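Sensor protein (Shewanella oneidensis, PDB 3LIC) is a putative membrane-bound histidine kinase whose extracellular PDC-fold region probably senses an external signal and passes it to a two-component pathway. Local coordinates at residues 9-14 and 231-236; 60-65 and 73-78; 91-96 and 102-107; 180-185 and 262-267. All coordinates share one frame; numbering follows the deposited sequence. Where two conformers were deposited one is given.

The four contacts sample two sheets that lie along one long helix, 2-46. Interactions 2 and 3 sit together, centres 8 Å apart, on the six-stranded sheet; F73 O and R96 N, and S75 N and V94 O, probably bond the two contacts directly. Interactions 1 and 4, centres 9 Å apart, share the five-stranded sheet and meet where L10 and L14 pack on F266 and L265. The centres of interactions 1 and 2 are 40 Å apart, on opposite sides of the chain's centre. Bound 1,2-ethanediol, probably from the crystallisation liquor, lies about 4 Å from the side chains of A76 and Y93 and may mark a pocket.

Interaction 1: residues 9-14 and 231-236; sequences RLYENL and QASFVD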
loop_
_atom_site.group_PDB
_atom_site.type_symbol
_atom_site.label_atom_id
_atom_site.label_comp_id
_atom_site.label_asym_id
_atom_site.label_seq_id
_atom_site.Cartn_x
_atom_site.Cartn_y
_atom_site.Cartn_z
ATOM N N ARG A 9 -5.454 30.505 6.961
ATOM C CA ARG A 9 -5.516 30.268 5.516
ATOM C C ARG A 9 -4.605 29.097 5.152
ATOM O O ARG A 9 -4.970 28.299 4.308
ATOM C CB ARG A 9 -5.055 31.511 4.730
ATOM C CG ARG A 9 -5.378 31.548 3.231
ATOM C CD ARG A 9 -5.109 33.010 2.705
ATOM N NE ARG A 9 -5.170 33.966 3.827
ATOM C CZ ARG A 9 -4.406 35.046 3.942
ATOM N NH1 ARG A 9 -3.548 35.336 2.989
ATOM N NH2 ARG A 9 -4.501 35.849 5.007
ATOM N N LEU A 10 -3.411 29.028 5.741
ATOM C CA LEU A 10 -2.505 27.926 5.502
ATOM C C LEU A 10 -3.150 26.583 5.833
ATOM O O LEU A 10 -2.985 25.602 5.080
ATOM C CB LEU A 10 -1.168 28.061 6.270
ATOM C CG LEU A 10 -0.299 29.242 5.809
ATOM C CD1 LEU A 10 0.952 29.431 6.696
ATOM C CD2 LEU A 10 0.070 29.120 4.271
ATOM N N TYR A 11 -3.858 26.516 6.962
ATOM C CA TYR A 11 -4.494 25.257 7.366
ATOM C C TYR A 11 -5.650 24.883 6.431
ATOM O O TYR A 11 -5.945 23.676 6.224
ATOM C CB TYR A 11 -4.994 25.307 8.807
ATOM C CG TYR A 11 -3.933 24.912 9.818
ATOM C CD1 TYR A 11 -3.196 23.717 9.669
ATOM C CD2 TYR A 11 -3.657 25.734 10.929
ATOM C CE1 TYR A 11 -2.220 23.379 10.589
ATOM C CE2 TYR A 11 -2.694 25.380 11.872
ATOM C CZ TYR A 11 -1.985 24.212 11.699
ATOM O OH TYR A 11 -1.060 23.861 12.625
ATOM N N GLU A 12 -6.340 25.895 5.909
ATOM C CA GLU A 12 -7.488 25.594 5.050
ATOM C C GLU A 12 -6.965 24.968 3.764
ATOM O O GLU A 12 -7.532 24.042 3.276
ATOM C CB GLU A 12 -8.325 26.850 4.786
ATOM C CG GLU A 12 -8.822 27.454 6.103
ATOM C CD GLU A 12 -9.713 28.676 5.915
ATOM O OE1 GLU A 12 -9.526 29.407 4.897
ATOM O OE2 GLU A 12 -10.575 28.897 6.802
ATOM N N ASN A 13 -5.837 25.462 3.267
ATOM C CA ASN A 13 -5.260 24.972 2.037
ATOM C C ASN A 13 -4.716 23.573 2.270
ATOM O O ASN A 13 -4.925 22.702 1.459
ATOM C CB ASN A 13 -4.135 25.873 1.549
ATOM C CG ASN A 13 -4.628 27.243 1.105
ATOM O OD1 ASN A 13 -5.822 27.469 0.949
ATOM N ND2 ASN A 13 -3.696 28.176 0.928
ATOM N N LEU A 14 -4.035 23.372 3.394
ATOM C CA LEU A 14 -3.522 22.044 3.739
ATOM C C LEU A 14 -4.684 21.075 3.867
ATOM O O LEU A 14 -4.515 19.922 3.459
ATOM C CB LEU A 14 -2.649 22.022 5.015
ATOM C CG LEU A 14 -1.235 22.590 4.890
ATOM C CD1 LEU A 14 -0.645 22.827 6.285
ATOM C CD2 LEU A 14 -0.223 21.748 4.031
ATOM N N GLN A 231 -6.113 19.164 11.894
ATOM C CA GLN A 231 -4.947 19.984 11.563
ATOM C C GLN A 231 -4.121 20.144 12.850
ATOM O O GLN A 231 -4.680 20.237 13.905
ATOM C CB GLN A 231 -5.385 21.388 11.070
ATOM C CG GLN A 231 -5.907 21.519 9.570
ATOM C CD GLN A 231 -7.109 20.610 9.233
ATOM O OE1 GLN A 231 -8.228 20.856 9.688
ATOM N NE2 GLN A 231 -6.876 19.553 8.436
ATOM N N ALA A 232 -2.809 20.241 12.766
ATOM C CA ALA A 232 -2.019 20.484 13.928
ATOM C C ALA A 232 -0.606 20.709 13.458
ATOM O O ALA A 232 -0.255 20.280 12.386
ATOM C CB ALA A 232 -2.053 19.296 14.865
ATOM N N SER A 233 0.214 21.382 14.260
ATOM C CA SER A 233 1.612 21.393 13.945
ATOM C C SER A 233 2.393 20.393 14.769
ATOM O O SER A 233 1.829 19.612 15.576
ATOM C CB SER A 233 2.232 22.782 14.069
ATOM O OG SER A 233 1.963 23.273 15.333
ATOM N N PHE A 234 3.696 20.386 14.492
ATOM C CA PHE A 234 4.607 19.445 15.115
ATOM C C PHE A 234 6.027 19.794 14.731
ATOM O O PHE A 234 6.212 20.582 13.798
ATOM C CB PHE A 234 4.238 17.996 14.763
ATOM C CG PHE A 234 4.777 17.535 13.470
ATOM C CD1 PHE A 234 6.098 17.121 13.368
ATOM C CD2 PHE A 234 3.964 17.465 12.354
ATOM C CE1 PHE A 234 6.598 16.660 12.177
ATOM C CE2 PHE A 234 4.466 17.019 11.172
ATOM C CZ PHE A 234 5.792 16.611 11.086
ATOM N N VAL A 235 6.995 19.284 15.507
ATOM C CA VAL A 235 8.436 19.353 15.163
ATOM C C VAL A 235 9.026 17.962 14.807
ATOM O O VAL A 235 8.593 16.914 15.340
ATOM C CB VAL A 235 9.307 20.009 16.290
ATOM C CG1 VAL A 235 8.660 21.277 16.795
ATOM C CG2 VAL A 235 9.521 19.037 17.436
ATOM N N ASP A 236 10.002 17.951 13.901
ATOM C CA ASP A 236 10.722 16.712 13.611
ATOM C C ASP A 236 11.977 16.699 14.480
ATOM O O ASP A 236 12.160 17.612 15.313
ATOM C CB ASP A 236 11.048 16.557 12.119
ATOM C CG ASP A 236 12.066 17.578 11.610
ATOM O OD1 ASP A 236 12.621 18.432 12.367
ATOM O OD2 ASP A 236 12.297 17.532 10.393
#
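Y11 on helix 9-14 comes nearest to Q231 on strand 231-235, their CA atoms 6.8 Å apart. The short axes approach to 9.6 Å and run at 110° to each other, so the helix lies across the strand and only a small part can touch. Y11 makes nearly all of the helix's share of the contact. Its ring reaches out over the start of the strand while Q231 slides past it in the opposite direction, ring and amide planes 56° apart. Y11 CD1 rests 3.5 Å from Q231 CB, and equally close to Q231 CG, a contact of the aromatic ring with the aliphatic part of the glutamine. A bend at chi2 (57°) turns the glutamine away from its extended form, and its amide nitrogen NE2 bonds to S245 of the adjoining strand. Farther along, Y11 OH lies 3.2 Å from S233 N, close to the ring plane, but the angle is too poor for a hydrogen bond; S233 CB is 3.8 Å from the same oxygen. With an alanine in place of Y11, the aliphatic part of Q231 would probably lose its cover and a gap would open between helix and strand. L243, on strand 241-248, is touched by both Y11 and L14. The long N-terminal helix thus packs across strands at the edge of the five-stranded sheet, consistent with a sensor region of two PDC-like domains.

Interaction 2: residues 60-65 and 73-78; sequences TVLTNR and FGSAIA
A buried serine hydroxyl, S75 OG, is wedged between a leucine methyl and an arginine in an otherwise largely apolar helix-to-sheet contact. L62 CD2 lies 3.3 Å from it, and R65 NE approaches to 3.4 Å in a weak hydrogen bond whose N-H...O angle is only 127°. The firmer partner of the hydroxyl is T164 O on the next strand, so the arginine adds a second, looser grip. R65 reaches the serine through a chain extended from CG to NE but starting from an unstaggered first torsion (chi1 134°), which suggests some strain; its NH1 is held by N35 O of helix 2-46, so one guanidinium ties that long helix to this contact. L62 does the hydrophobic work. L62 CD2 packs 3.9 Å from I77 CG1 as the two side chains cross obliquely. The other methyl, L62 CD1, settles 3.7 Å from the carbonyl oxygen S75 O. S75 and I77 both direct their CB atoms toward the helix, with A76 between them turned to the other face of the sheet. The axes of helix 60-65 and strand 74-78 approach to 8.5 Å and run nearly antiparallel, at 156°. The strand begins at a classic beta bulge, where F73 and G74 both face D166. A helix leading through a short connection into a sheet strand and packing back on its face is characteristic of the alpha/beta PDC fold, here in the first sensor domain.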
loop_
_atom_site.group_PDB
_atom_site.type_symbol
_atom_site.label_atom_id
_atom_site.label_comp_id
_atom_site.label_asym_id
_atom_site.label_seq_id
_atom_site.Cartn_x
_atom_site.Cartn_y
_atom_site.Cartn_z
ATOM N N THR A 60 0.964 -14.933 -19.340
ATOM C CA THR A 60 0.125 -14.085 -20.246
ATOM C C THR A 60 -0.979 -13.370 -19.485
ATOM O O THR A 60 -1.027 -12.196 -19.528
ATOM C CB THR A 60 -0.469 -14.918 -21.366
ATOM O OG1 THR A 60 0.611 -15.672 -21.936
ATOM C CG2 THR A 60 -1.146 -14.058 -22.433
ATOM N N VAL A 61 -1.860 -14.057 -18.775
ATOM C CA VAL A 61 -2.893 -13.343 -17.949
ATOM C C VAL A 61 -2.336 -12.153 -17.110
ATOM O O VAL A 61 -2.847 -10.990 -17.213
ATOM C CB VAL A 61 -3.671 -14.324 -16.990
ATOM C CG1 VAL A 61 -4.618 -13.518 -16.031
ATOM C CG2 VAL A 61 -4.478 -15.289 -17.808
ATOM N N LEU A 62 -1.305 -12.435 -16.310
ATOM C CA LEU A 62 -0.782 -11.443 -15.399
ATOM C C LEU A 62 -0.077 -10.300 -16.121
ATOM O O LEU A 62 -0.167 -9.148 -15.666
ATOM C CB LEU A 62 0.190 -12.048 -14.376
ATOM C CG LEU A 62 -0.396 -13.083 -13.428
ATOM C CD1 LEU A 62 0.655 -13.792 -12.626
ATOM C CD2 LEU A 62 -1.374 -12.384 -12.499
ATOM N N THR A 63 0.666 -10.608 -17.204
ATOM C CA THR A 63 1.267 -9.512 -18.015
ATOM C C THR A 63 0.265 -8.527 -18.558
ATOM O O THR A 63 0.436 -7.290 -18.400
ATOM C CB THR A 63 2.103 -10.035 -19.212
ATOM O OG1 THR A 63 3.096 -10.874 -18.672
ATOM C CG2 THR A 63 2.820 -8.856 -19.958
ATOM N N ASN A 64 -0.769 -9.068 -19.202
ATOM C CA ASN A 64 -1.832 -8.222 -19.774
ATOM C C ASN A 64 -2.523 -7.372 -18.712
ATOM O O ASN A 64 -2.857 -6.189 -18.914
ATOM C CB ASN A 64 -2.879 -9.118 -20.447
ATOM C CG ASN A 64 -2.347 -9.798 -21.675
ATOM O OD1 ASN A 64 -1.279 -9.443 -22.144
ATOM N ND2 ASN A 64 -3.079 -10.791 -22.202
ATOM N N ARG A 65 -2.740 -7.974 -17.552
ATOM C CA ARG A 65 -3.401 -7.248 -16.443
ATOM C C ARG A 65 -2.525 -6.145 -15.915
ATOM O O ARG A 65 -3.014 -5.048 -15.609
ATOM C CB ARG A 65 -3.860 -8.276 -15.366
ATOM C CG ARG A 65 -3.548 -7.926 -13.910
ATOM C CD ARG A 65 -4.219 -9.006 -12.888
ATOM N NE ARG A 65 -4.422 -8.498 -11.547
ATOM C CZ ARG A 65 -5.630 -8.267 -11.087
ATOM N NH1 ARG A 65 -6.657 -8.556 -11.876
ATOM N NH2 ARG A 65 -5.819 -7.750 -9.882
ATOM N N PHE A 73 1.881 -2.234 -9.619
ATOM C CA PHE A 73 3.266 -2.560 -9.808
ATOM C C PHE A 73 3.420 -4.022 -10.258
ATOM O O PHE A 73 4.223 -4.352 -11.148
ATOM C CB PHE A 73 4.017 -2.376 -8.486
ATOM C CG PHE A 73 5.444 -2.765 -8.593
ATOM C CD1 PHE A 73 6.355 -1.913 -9.275
ATOM C CD2 PHE A 73 5.898 -4.003 -8.083
ATOM C CE1 PHE A 73 7.677 -2.285 -9.432
ATOM C CE2 PHE A 73 7.233 -4.395 -8.258
ATOM C CZ PHE A 73 8.118 -3.517 -8.955
ATOM N N GLY A 74 2.644 -4.909 -9.659
ATOM C CA GLY A 74 2.854 -6.325 -9.870
ATOM C C GLY A 74 1.625 -7.144 -9.456
ATOM O O GLY A 74 0.763 -6.668 -8.727
ATOM N N SER A 75 1.538 -8.376 -9.924
ATOM C CA SER A 75 0.436 -9.230 -9.496
ATOM C C SER A 75 0.856 -10.688 -9.417
ATOM O O SER A 75 1.634 -11.148 -10.243
ATOM C CB SER A 75 -0.761 -9.001 -10.441
ATOM O OG SER A 75 -1.708 -10.040 -10.250
ATOM N N ALA A 76 0.415 -11.417 -8.417
ATOM C CA ALA A 76 0.815 -12.824 -8.324
ATOM C C ALA A 76 -0.399 -13.771 -8.277
ATOM O O ALA A 76 -1.489 -13.380 -7.795
ATOM C CB ALA A 76 1.696 -13.058 -7.062
ATOM N N ILE A 77 -0.183 -15.018 -8.701
ATOM C CA ILE A 77 -1.135 -16.088 -8.462
ATOM C C ILE A 77 -0.397 -17.209 -7.758
ATOM O O ILE A 77 0.391 -17.907 -8.379
ATOM C CB ILE A 77 -1.713 -16.648 -9.754
ATOM C CG1 ILE A 77 -2.485 -15.545 -10.486
ATOM C CG2 ILE A 77 -2.592 -17.972 -9.419
ATOM C CD1 ILE A 77 -3.044 -16.010 -11.810
ATOM N N ALA A 78 -0.675 -17.390 -6.458
ATOM C CA ALA A 78 0.161 -18.192 -5.590
ATOM C C ALA A 78 -0.675 -19.352 -5.009
ATOM O O ALA A 78 -1.767 -19.121 -4.501
ATOM C CB ALA A 78 0.737 -17.316 -4.526
#

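Interaction 3: residues 91-96 and 102-107; sequences SPYVYR and NYLDIG
P92 to Y95 pair with D105 to N102 as an antiparallel beta hairpin at the edge of the sheet of the first PDC domain, the two short axes 4.7 Å apart. Y95 N donates to N102 O and N102 N to Y95 O; L104 N donates to Y93 O at 3.1 Å. The Y95 and N102 side chains repeat the pairing. N102 CB covers one face of the phenol ring, 3.7 Å from its centroid in a CH-pi contact, and N102 ND2 donates to Y95 OH at 2.9 Å, nearly straight at 169°. Amide and ring planes stand almost perpendicular, with the hydroxyl in the amide plane. The Y95 ring is turned toward its cross-strand partner N102, with CG between the backbone N and the carbonyl carbon (chi1 68°). A valine here has neither the ring over N102 CB nor the hydroxyl, and the amide would probably be set freer to turn. On the same face, L104 CD2 lies 3.8 Å from Y93 CD2, at the ring edge, and I106 CD1 makes an off-centre CH-pi contact with that ring, whose OH is held by D166. On the other face, Y103 lies beside P92, its CE1 3.7 Å from P92 CB. At the hairpin's end D105 is the N-cap of helix 106-109: its OD1 takes S91 N at 2.8 Å and G107 N at 3.0 Å from opposite faces of the carboxylate.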
loop_
_atom_site.group_PDB
_atom_site.type_symbol
_atom_site.label_atom_id
_atom_site.label_comp_id
_atom_site.label_asym_id
_atom_site.label_seq_id
_atom_site.Cartn_x
_atom_site.Cartn_y
_atom_site.Cartn_z
ATOM N N SER A 91 4.072 -20.033 -7.834
ATOM C CA SER A 91 3.530 -18.704 -7.749
ATOM C C SER A 91 4.006 -17.771 -8.844
ATOM O O SER A 91 4.764 -16.828 -8.622
ATOM C CB SER A 91 3.704 -18.140 -6.345
ATOM O OG SER A 91 3.451 -16.741 -6.295
ATOM N N PRO A 92 3.486 -17.999 -10.060
ATOM C CA PRO A 92 3.718 -17.026 -11.141
ATOM C C PRO A 92 3.480 -15.581 -10.683
ATOM O O PRO A 92 2.514 -15.312 -9.981
ATOM C CB PRO A 92 2.660 -17.407 -12.160
ATOM C CG PRO A 92 2.450 -18.942 -11.895
ATOM C CD PRO A 92 2.548 -19.088 -10.435
ATOM N N TYR A 93 4.308 -14.656 -11.146
ATOM C CA TYR A 93 4.242 -13.275 -10.704
ATOM C C TYR A 93 4.818 -12.388 -11.787
ATOM O O TYR A 93 5.875 -12.695 -12.322
ATOM C CB TYR A 93 5.110 -13.153 -9.436
ATOM C CG TYR A 93 5.303 -11.754 -8.929
ATOM C CD1 TYR A 93 4.212 -11.001 -8.433
ATOM C CD2 TYR A 93 6.579 -11.181 -8.888
ATOM C CE1 TYR A 93 4.392 -9.692 -7.956
ATOM C CE2 TYR A 93 6.759 -9.892 -8.397
ATOM C CZ TYR A 93 5.681 -9.161 -7.956
ATOM O OH TYR A 93 5.915 -7.906 -7.448
ATOM N N VAL A 94 4.109 -11.340 -12.189
ATOM C CA VAL A 94 4.639 -10.362 -13.148
ATOM C C VAL A 94 4.717 -8.961 -12.506
ATOM O O VAL A 94 3.830 -8.573 -11.740
ATOM C CB VAL A 94 3.791 -10.318 -14.466
ATOM C CG1 VAL A 94 4.226 -9.150 -15.385
ATOM C CG2 VAL A 94 3.827 -11.664 -15.209
ATOM N N TYR A 95 5.754 -8.184 -12.809
ATOM C CA TYR A 95 5.905 -6.848 -12.184
ATOM C C TYR A 95 6.502 -5.901 -13.228
ATOM O O TYR A 95 7.082 -6.368 -14.228
ATOM C CB TYR A 95 6.733 -6.878 -10.863
ATOM C CG TYR A 95 8.227 -7.206 -11.013
ATOM C CD1 TYR A 95 9.198 -6.196 -11.134
ATOM C CD2 TYR A 95 8.654 -8.545 -11.037
ATOM C CE1 TYR A 95 10.634 -6.532 -11.299
ATOM C CE2 TYR A 95 10.013 -8.897 -11.156
ATOM C CZ TYR A 95 10.996 -7.895 -11.283
ATOM O OH TYR A 95 12.315 -8.341 -11.406
ATOM N N ARG A 96 6.260 -4.590 -13.062
ATOM C CA ARG A 96 6.835 -3.621 -14.008
ATOM C C ARG A 96 8.281 -3.222 -13.624
ATOM O O ARG A 96 8.553 -2.904 -12.485
ATOM C CB ARG A 96 5.882 -2.452 -14.367
ATOM C CG ARG A 96 5.943 -1.184 -13.564
ATOM C CD ARG A 96 4.503 -0.512 -13.473
ATOM N NE ARG A 96 3.901 -0.492 -14.794
ATOM C CZ ARG A 96 2.642 -0.765 -15.121
ATOM N NH1 ARG A 96 1.725 -1.091 -14.252
ATOM N NH2 ARG A 96 2.306 -0.680 -16.384
ATOM N N ASN A 102 8.697 -8.091 -15.965
ATOM C CA ASN A 102 9.540 -9.224 -15.629
ATOM C C ASN A 102 8.625 -10.273 -15.125
ATOM O O ASN A 102 7.600 -9.949 -14.567
ATOM C CB ASN A 102 10.519 -8.827 -14.507
ATOM C CG ASN A 102 11.664 -7.912 -15.058
ATOM O OD1 ASN A 102 11.747 -7.691 -16.280
ATOM N ND2 ASN A 102 12.530 -7.411 -14.187
ATOM N N TYR A 103 9.011 -11.522 -15.252
ATOM C CA TYR A 103 8.240 -12.603 -14.758
ATOM C C TYR A 103 9.128 -13.548 -13.895
ATOM O O TYR A 103 10.324 -13.775 -14.222
ATOM C CB TYR A 103 7.644 -13.384 -15.906
ATOM C CG TYR A 103 7.144 -14.740 -15.419
ATOM C CD1 TYR A 103 5.867 -14.884 -14.867
ATOM C CD2 TYR A 103 7.967 -15.880 -15.482
ATOM C CE1 TYR A 103 5.413 -16.135 -14.363
ATOM C CE2 TYR A 103 7.495 -17.137 -15.033
ATOM C CZ TYR A 103 6.199 -17.235 -14.475
ATOM O OH TYR A 103 5.769 -18.463 -13.992
ATOM N N LEU A 104 8.588 -14.083 -12.794
ATOM C CA LEU A 104 9.239 -15.215 -12.162
ATOM C C LEU A 104 8.189 -16.018 -11.459
ATOM O O LEU A 104 7.149 -15.468 -11.046
ATOM C CB LEU A 104 10.344 -14.821 -11.155
ATOM C CG LEU A 104 9.974 -14.143 -9.838
ATOM C CD1 LEU A 104 11.073 -14.330 -8.743
ATOM C CD2 LEU A 104 9.784 -12.699 -10.176
ATOM N N ASP A 105 8.451 -17.304 -11.352
ATOM C CA ASP A 105 7.740 -18.122 -10.452
ATOM C C ASP A 105 8.359 -17.922 -9.056
ATOM O O ASP A 105 9.473 -18.412 -8.770
ATOM C CB ASP A 105 7.817 -19.588 -10.904
ATOM C CG ASP A 105 7.134 -20.494 -9.950
ATOM O OD1 ASP A 105 6.602 -20.006 -8.931
ATOM O OD2 ASP A 105 7.127 -21.708 -10.174
ATOM N N ILE A 106 7.657 -17.185 -8.183
ATOM C CA ILE A 106 8.228 -16.884 -6.874
ATOM C C ILE A 106 8.558 -18.195 -6.105
ATOM O O ILE A 106 9.487 -18.266 -5.350
ATOM C CB ILE A 106 7.248 -15.986 -6.092
ATOM C CG1 ILE A 106 7.173 -14.597 -6.725
ATOM C CG2 ILE A 106 7.616 -15.812 -4.646
ATOM C CD1 ILE A 106 6.229 -13.639 -5.902
ATOM N N GLY A 107 7.806 -19.258 -6.331
ATOM C CA GLY A 107 7.987 -20.445 -5.519
ATOM C C GLY A 107 9.213 -21.258 -5.996
ATOM O O GLY A 107 9.639 -22.161 -5.312
#

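Interaction 4: residues 180-185 and 262-267; sequences PSRLVV and KHELFA
The surface salt bridge between R182 and E264 joins the 3-10 turn leading into strand 183-186 to the first turn of helix 262-268, the last helix of the modelled chain. The backbones stay well apart, the nearest CA atoms being those of R182 and L265 at 11.7 Å, so two long side chains span the interval by themselves. R182 NH2 meets E264 OE2 at 2.8 Å. The guanidinium and carboxylate planes are 62° apart, and a single nitrogen and a single oxygen carry the direct contact instead of the paired, coplanar arrangement of a bidentate bridge. A water fills out the rest: it accepts from R182 NE at 2.6 Å and donates to E264 OE2 at 2.8 Å. The same carboxylate oxygen is thus gripped both directly and through water, in a closed ring through NE, the water, OE2 and NH2 that probably limits how far either end can swing. Both chains are stretched to make the reach, the arginine extended from CG to NE and the glutamate with CG opposite its backbone N (chi1 159°). Being near the helix N-terminus, E264 is probably also favoured there by the helix dipole, and the nearby arginine is likely to keep it ionised. R182 also touches V260 of strand 255-261, and L265 packs on that same valine and on L14 of helix 2-46. This is a surface ion pair joining the C-terminal helix to the turn before an inner strand of the five-stranded sheet, in what is probably the second, membrane-proximal PDC-like domain.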
loop_
_atom_site.group_PDB
_atom_site.type_symbol
_atom_site.label_atom_id
_atom_site.label_comp_id
_atom_site.label_asym_id
_atom_site.label_seq_id
_atom_site.Cartn_x
_atom_site.Cartn_y
_atom_site.Cartn_z
ATOM N N PRO A 180 6.893 13.979 -2.490
ATOM C CA PRO A 180 7.247 12.955 -1.514
ATOM C C PRO A 180 7.570 13.494 -0.107
ATOM O O PRO A 180 7.170 12.876 0.879
ATOM C CB PRO A 180 8.513 12.292 -2.111
ATOM C CG PRO A 180 8.480 12.604 -3.587
ATOM C CD PRO A 180 7.520 13.774 -3.812
ATOM N N SER A 181 8.330 14.585 0.005
ATOM C CA SER A 181 8.749 15.049 1.342
ATOM C C SER A 181 7.572 15.602 2.174
ATOM O O SER A 181 7.696 15.788 3.375
ATOM C CB SER A 181 9.888 16.104 1.271
ATOM O OG SER A 181 9.369 17.265 0.659
ATOM N N ARG A 182 6.441 15.881 1.538
ATOM C CA ARG A 182 5.298 16.329 2.297
ATOM C C ARG A 182 4.226 15.242 2.677
ATOM O O ARG A 182 3.158 15.621 3.157
ATOM C CB ARG A 182 4.582 17.371 1.491
ATOM C CG ARG A 182 5.470 18.369 0.824
ATOM C CD ARG A 182 4.560 19.321 0.061
ATOM N NE ARG A 182 5.331 20.501 -0.260
ATOM C CZ ARG A 182 4.810 21.677 -0.582
ATOM N NH1 ARG A 182 3.482 21.853 -0.618
ATOM N NH2 ARG A 182 5.634 22.678 -0.876
ATOM N N LEU A 183 4.501 13.944 2.476
ATOM C CA LEU A 183 3.427 12.963 2.535
ATOM C C LEU A 183 3.746 11.945 3.575
ATOM O O LEU A 183 4.878 11.397 3.574
ATOM C CB LEU A 183 3.260 12.241 1.170
ATOM C CG LEU A 183 2.302 11.059 1.073
ATOM C CD1 LEU A 183 0.896 11.609 1.381
ATOM C CD2 LEU A 183 2.278 10.359 -0.376
ATOM N N VAL A 184 2.782 11.679 4.465
ATOM C CA VAL A 184 2.850 10.459 5.229
ATOM C C VAL A 184 1.506 9.732 5.042
ATOM O O VAL A 184 0.459 10.367 4.938
ATOM C CB VAL A 184 3.135 10.730 6.751
ATOM C CG1 VAL A 184 2.908 9.470 7.609
ATOM C CG2 VAL A 184 4.503 11.179 6.921
ATOM N N VAL A 185 1.544 8.412 4.954
ATOM C CA VAL A 185 0.331 7.602 4.935
ATOM C C VAL A 185 0.441 6.617 6.087
ATOM O O VAL A 185 1.491 5.992 6.296
ATOM C CB VAL A 185 0.137 6.803 3.604
ATOM C CG1 VAL A 185 -1.239 6.074 3.636
ATOM C CG2 VAL A 185 0.173 7.700 2.386
ATOM N N LYS A 262 6.791 25.085 8.345
ATOM C CA LYS A 262 6.149 26.370 8.544
ATOM C C LYS A 262 6.877 27.562 7.874
ATOM O O LYS A 262 6.215 28.444 7.316
ATOM C CB LYS A 262 5.984 26.645 10.054
ATOM C CG LYS A 262 5.170 27.883 10.289
ATOM C CD LYS A 262 4.801 28.023 11.763
ATOM C CE LYS A 262 5.952 28.697 12.540
ATOM N NZ LYS A 262 5.756 28.736 14.036
ATOM N N HIS A 263 8.213 27.635 7.957
ATOM C CA HIS A 263 8.988 28.751 7.353
ATOM C C HIS A 263 8.612 28.922 5.894
ATOM O O HIS A 263 8.362 30.027 5.390
ATOM C CB HIS A 263 10.535 28.546 7.499
ATOM C CG HIS A 263 11.087 27.247 6.945
ATOM N ND1 HIS A 263 11.312 27.036 5.594
ATOM C CD2 HIS A 263 11.562 26.139 7.576
ATOM C CE1 HIS A 263 11.849 25.846 5.412
ATOM N NE2 HIS A 263 12.012 25.279 6.596
ATOM N N GLU A 264 8.589 27.774 5.225
ATOM C CA GLU A 264 8.296 27.666 3.803
ATOM C C GLU A 264 6.833 28.004 3.534
ATOM O O GLU A 264 6.533 28.718 2.586
ATOM C CB GLU A 264 8.614 26.237 3.306
ATOM C CG GLU A 264 7.906 25.894 2.027
ATOM C CD GLU A 264 8.193 24.463 1.492
ATOM O OE1 GLU A 264 9.067 23.727 2.037
ATOM O OE2 GLU A 264 7.542 24.120 0.484
ATOM N N LEU A 265 5.910 27.508 4.350
ATOM C CA LEU A 265 4.517 27.881 4.078
ATOM C C LEU A 265 4.333 29.411 4.204
ATOM O O LEU A 265 3.703 30.038 3.310
ATOM C CB LEU A 265 3.511 27.129 4.960
ATOM C CG LEU A 265 3.322 25.651 4.649
ATOM C CD1 LEU A 265 2.454 25.000 5.740
ATOM C CD2 LEU A 265 2.675 25.518 3.251
ATOM N N PHE A 266 4.864 29.995 5.304
ATOM C CA PHE A 266 4.828 31.479 5.467
ATOM C C PHE A 266 5.572 32.224 4.342
ATOM O O PHE A 266 5.022 33.124 3.735
ATOM C CB PHE A 266 5.287 31.929 6.866
ATOM C CG PHE A 266 4.258 31.671 7.941
ATOM C CD1 PHE A 266 3.945 30.374 8.334
ATOM C CD2 PHE A 266 3.561 32.728 8.540
ATOM C CE1 PHE A 266 2.970 30.117 9.335
ATOM C CE2 PHE A 266 2.570 32.468 9.561
ATOM C CZ PHE A 266 2.275 31.174 9.940
ATOM N N ALA A 267 6.798 31.819 4.011
ATOM C CA ALA A 267 7.491 32.484 2.878
ATOM C C ALA A 267 6.627 32.628 1.583
ATOM O O ALA A 267 6.552 33.753 1.058
ATOM C CB ALA A 267 8.839 31.846 2.585
HETATM O O HOH W 1 7.692 21.305 0.596
#